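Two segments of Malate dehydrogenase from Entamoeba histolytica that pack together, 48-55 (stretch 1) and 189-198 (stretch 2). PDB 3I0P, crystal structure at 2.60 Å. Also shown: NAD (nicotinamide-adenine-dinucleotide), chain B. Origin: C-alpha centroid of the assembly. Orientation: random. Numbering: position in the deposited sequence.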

# COMPACT_ATOMS: atom_id res chain seq x y z
N ASP A 48 -6.95 2.05 21.35
CA ASP A 48 -6.74 2.24 22.79
C ASP A 48 -5.28 2.12 23.23
O ASP A 48 -4.93 2.44 24.37
CB ASP A 48 -7.69 1.33 23.58
CG ASP A 48 -9.16 1.65 23.29
OD1 ASP A 48 -9.51 2.84 23.30
OD2 ASP A 48 -9.96 0.72 23.05
N THR A 49 -4.43 1.69 22.30
CA THR A 49 -3.00 1.59 22.52
C THR A 49 -2.23 2.89 22.24
O THR A 49 -1.02 2.95 22.47
CB THR A 49 -2.40 0.48 21.61
OG1 THR A 49 -2.85 -0.80 22.07
CG2 THR A 49 -0.87 0.53 21.63
N HIS A 50 -2.91 3.93 21.77
CA HIS A 50 -2.20 5.10 21.23
C HIS A 50 -2.61 6.47 21.76
O HIS A 50 -2.16 7.50 21.24
CB HIS A 50 -2.19 5.07 19.70
CG HIS A 50 -1.25 4.06 19.13
ND1 HIS A 50 -1.65 2.81 18.71
CD2 HIS A 50 0.10 4.09 18.96
CE1 HIS A 50 -0.61 2.13 18.27
NE2 HIS A 50 0.47 2.89 18.42
N GLY A 51 -3.46 6.48 22.79
CA GLY A 51 -3.86 7.72 23.47
C GLY A 51 -3.52 7.68 24.95
O GLY A 51 -2.41 7.30 25.31
N ILE A 52 -4.48 8.05 25.80
CA ILE A 52 -4.28 8.12 27.25
C ILE A 52 -3.65 6.88 27.91
O ILE A 52 -2.86 7.00 28.83
CB ILE A 52 -5.60 8.59 27.99
CG1 ILE A 52 -5.34 8.97 29.46
CG2 ILE A 52 -6.71 7.57 27.87
CD1 ILE A 52 -4.41 10.14 29.67
N GLN A 53 -3.99 5.68 27.42
CA GLN A 53 -3.48 4.43 28.01
C GLN A 53 -1.98 4.25 27.82
O GLN A 53 -1.38 3.28 28.30
CB GLN A 53 -4.24 3.21 27.47
CG GLN A 53 -5.70 3.22 27.87
CD GLN A 53 -6.48 2.02 27.36
OE1 GLN A 53 -7.64 2.15 26.94
NE2 GLN A 53 -5.86 0.84 27.40
N ARG A 54 -1.38 5.22 27.14
CA ARG A 54 0.02 5.19 26.80
C ARG A 54 0.63 6.55 27.08
O ARG A 54 1.80 6.79 26.84
CB ARG A 54 0.16 4.83 25.33
CG ARG A 54 1.33 3.94 24.98
CD ARG A 54 1.49 2.73 25.90
NE ARG A 54 0.47 1.71 25.68
CZ ARG A 54 0.24 0.70 26.52
NH1 ARG A 54 0.97 0.59 27.62
NH2 ARG A 54 -0.71 -0.19 26.26
N PHE A 55 -0.18 7.45 27.62
CA PHE A 55 0.23 8.82 27.88
C PHE A 55 1.45 8.88 28.77
O PHE A 55 2.46 9.49 28.40
CB PHE A 55 -0.93 9.60 28.51
CG PHE A 55 -0.66 11.06 28.71
CD1 PHE A 55 -0.22 11.86 27.66
CD2 PHE A 55 -0.88 11.65 29.95
CE1 PHE A 55 0.02 13.22 27.85
CE2 PHE A 55 -0.65 12.99 30.15
CZ PHE A 55 -0.20 13.79 29.10
N THR A 189 2.94 -4.06 17.98
CA THR A 189 3.40 -4.50 19.31
C THR A 189 2.39 -4.13 20.40
O THR A 189 2.19 -4.88 21.36
CB THR A 189 4.76 -3.89 19.68
OG1 THR A 189 4.62 -2.47 19.79
CG2 THR A 189 5.81 -4.21 18.64
N GLY A 190 1.74 -2.98 20.24
CA GLY A 190 0.75 -2.48 21.19
C GLY A 190 -0.43 -3.41 21.45
O GLY A 190 -0.97 -3.44 22.55
N ARG A 191 -0.82 -4.17 20.42
CA ARG A 191 -1.87 -5.17 20.57
C ARG A 191 -1.41 -6.29 21.52
O ARG A 191 -2.21 -6.88 22.25
CB ARG A 191 -2.28 -5.74 19.21
CG ARG A 191 -3.66 -6.37 19.17
CD ARG A 191 -3.92 -7.08 17.85
NE ARG A 191 -3.84 -6.18 16.70
CZ ARG A 191 -4.01 -6.55 15.43
NH1 ARG A 191 -4.28 -7.82 15.12
NH2 ARG A 191 -3.91 -5.65 14.46
N PHE A 192 -0.11 -6.57 21.51
CA PHE A 192 0.49 -7.54 22.42
C PHE A 192 0.48 -7.04 23.88
O PHE A 192 0.11 -7.79 24.78
CB PHE A 192 1.90 -7.93 21.94
CG PHE A 192 1.91 -9.03 20.90
CD1 PHE A 192 1.47 -8.78 19.60
CD2 PHE A 192 2.36 -10.30 21.22
CE1 PHE A 192 1.47 -9.80 18.64
CE2 PHE A 192 2.36 -11.32 20.27
CZ PHE A 192 1.92 -11.07 18.98
N GLU A 193 0.87 -5.78 24.09
CA GLU A 193 0.79 -5.13 25.41
C GLU A 193 -0.64 -5.18 25.94
O GLU A 193 -0.87 -5.34 27.14
CB GLU A 193 1.22 -3.66 25.33
CG GLU A 193 2.59 -3.39 24.68
CD GLU A 193 3.71 -3.16 25.69
OE1 GLU A 193 4.88 -3.42 25.34
OE2 GLU A 193 3.42 -2.71 26.82
N LYS A 194 -1.59 -5.04 25.02
CA LYS A 194 -3.02 -5.06 25.31
C LYS A 194 -3.44 -6.46 25.74
O LYS A 194 -4.10 -6.62 26.77
CB LYS A 194 -3.79 -4.64 24.05
CG LYS A 194 -4.96 -3.67 24.27
CD LYS A 194 -6.30 -4.38 24.46
CE LYS A 194 -6.88 -4.90 23.15
NZ LYS A 194 -7.44 -3.83 22.29
N TYR A 195 -3.04 -7.46 24.97
CA TYR A 195 -3.41 -8.85 25.26
C TYR A 195 -2.81 -9.42 26.57
O TYR A 195 -3.44 -10.25 27.22
CB TYR A 195 -3.10 -9.75 24.05
CG TYR A 195 -4.20 -9.76 23.01
CD1 TYR A 195 -4.81 -8.58 22.58
CD2 TYR A 195 -4.61 -10.96 22.42
CE1 TYR A 195 -5.81 -8.60 21.62
CE2 TYR A 195 -5.61 -10.99 21.46
CZ TYR A 195 -6.21 -9.80 21.06
OH TYR A 195 -7.19 -9.80 20.11
N VAL A 196 -1.61 -8.95 26.94
CA VAL A 196 -1.05 -9.25 28.26
C VAL A 196 -1.96 -8.66 29.35
O VAL A 196 -2.35 -9.37 30.28
CB VAL A 196 0.39 -8.71 28.42
CG1 VAL A 196 0.80 -8.63 29.90
CG2 VAL A 196 1.37 -9.58 27.67
N ARG A 197 -2.29 -7.37 29.21
CA ARG A 197 -3.09 -6.65 30.21
C ARG A 197 -4.40 -7.35 30.55
O ARG A 197 -4.71 -7.53 31.73
CB ARG A 197 -3.36 -5.21 29.77
CG ARG A 197 -4.49 -4.53 30.54
CD ARG A 197 -4.55 -3.03 30.33
NE ARG A 197 -4.87 -2.62 28.95
CZ ARG A 197 -6.07 -2.70 28.37
NH1 ARG A 197 -7.11 -3.22 29.02
NH2 ARG A 197 -6.22 -2.28 27.12
N MET A 198 -5.15 -7.76 29.54
CA MET A 198 -6.43 -8.44 29.77
C MET A 198 -6.32 -9.97 29.80
O MET A 198 -7.33 -10.67 29.91
CB MET A 198 -7.52 -7.95 28.80
CG MET A 198 -7.13 -7.90 27.33
SD MET A 198 -8.43 -7.23 26.26
CE MET A 198 -8.71 -5.60 26.98
PA NAD B . -6.08 -2.87 12.58
O1A NAD B . -6.85 -2.52 13.82
O2A NAD B . -5.75 -4.31 12.32
O5B NAD B . -6.92 -2.28 11.34
C5B NAD B . -7.37 -0.92 11.37
C4B NAD B . -7.84 -0.43 9.99
O4B NAD B . -8.56 -1.45 9.28
C3B NAD B . -8.80 0.73 10.09
O3B NAD B . -8.64 1.56 8.92
C2B NAD B . -10.17 0.08 10.07
O2B NAD B . -11.17 0.96 9.58
C1B NAD B . -9.93 -1.08 9.12
N9A NAD B . -10.81 -2.27 9.35
C8A NAD B . -10.85 -3.04 10.44
N7A NAD B . -11.75 -4.03 10.22
C5A NAD B . -12.26 -3.87 8.98
C6A NAD B . -13.21 -4.55 8.21
N6A NAD B . -13.84 -5.65 8.69
N1A NAD B . -13.51 -4.11 6.97
C2A NAD B . -12.91 -3.03 6.46
N3A NAD B . -11.99 -2.35 7.17
C4A NAD B . -11.66 -2.75 8.43
O3 NAD B . -4.72 -1.98 12.46
PN NAD B . -3.37 -2.06 13.38
O1N NAD B . -2.25 -2.51 12.47
O2N NAD B . -3.65 -2.78 14.67
O5D NAD B . -3.09 -0.53 13.76
C5D NAD B . -3.80 0.11 14.82
C4D NAD B . -3.23 1.50 15.08
O4D NAD B . -1.87 1.42 15.51
C3D NAD B . -3.23 2.36 13.82
O3D NAD B . -3.94 3.58 14.12
C2D NAD B . -1.76 2.60 13.49
O2D NAD B . -1.44 3.90 12.96
C1D NAD B . -1.11 2.44 14.85
N1N NAD B . 0.31 2.10 14.75
C2N NAD B . 1.21 3.08 14.97
C3N NAD B . 2.58 2.81 14.88
C7N NAD B . 3.60 3.89 15.12
O7N NAD B . 4.79 3.60 15.04
N7N NAD B . 3.19 5.12 15.42
C4N NAD B . 3.00 1.51 14.56
C5N NAD B . 2.04 0.52 14.33
C6N NAD B . 0.69 0.85 14.43
O HOH W 1 -3.02 -2.26 27.06

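Stretch 2 is a helix, and stretch 1 is an irregular segment that lies against one side of it, burying 274 Å² counting both partners. The helix is held by its own i to i+4 bonds, such as Lys-194 N to Gly-190 O at 3.0 Å, while stretch 1 folds in short turns, with Arg-54 N bonded to Gly-51 O at 3.0 Å. No backbone-to-backbone hydrogen bond joins the two segments; the one direct hydrogen bond between them runs from a side chain, Thr-49, to a backbone oxygen.

The CA-to-CB bond of Thr-189, at the beginning of stretch 2, points sideways, and the residue makes no contact. The closest approach of the two backbones comes one residue later, where the CA atoms of Gly-190 and Thr-49 are 5.7 Å apart. Glycine suits this spot because the space a CB would fill is already taken: an ideal CB on Gly-190 would lie 2.2 Å from Thr-49 CG2, a clash. The threonine uses its other branch as well, for Thr-49 OG1 donates a weak hydrogen bond to Gly-190 O at 3.3 Å. That carbonyl also accepts the helical bond from Lys-194 N, so the hydroxyl adds a second donor to an oxygen already engaged.

Arg-191 points its CA-to-CB bond away from stretch 1, and its long side chain serves the cofactor instead. Arg-191 NH2 donates to NAD O2N at 2.9 Å with a nearly straight 163° angle, a good match between a cationic guanidinium and a phosphate oxygen. Stretch 1 reaches the same cofactor through His-50, whose CE1 comes within 3.1 Å of NAD O4D.

Phe-192 is out of reach of stretch 1. Glu-193 brings the helix back toward stretch 1. Its CB lies 4.1 Å from Arg-54 NH2, and the charges attract at longer range: Arg-54 NH1 is 4.2 Å from Glu-193 OE2, but the oxygen sits well out of the guanidinium plane, so no N-H points at it and no salt bridge forms. On Lys-194 the aliphatic part is what meets stretch 1, with CG 4.2 Å from Thr-49 OG1.

Tyr-195 and Val-196 are out of reach, and Arg-197 makes the last contact. Its NH2 lies 3.2 Å from Gln-53 NE2, but both are donors, so this is proximity without a hydrogen bond. Water 1 provides an acceptor nearby: it takes a hydrogen bond from Arg-197 NE at 2.7 Å and a weak one from Arg-54 NH2 at 3.2 Å, linking two like-charged arginines across the interface.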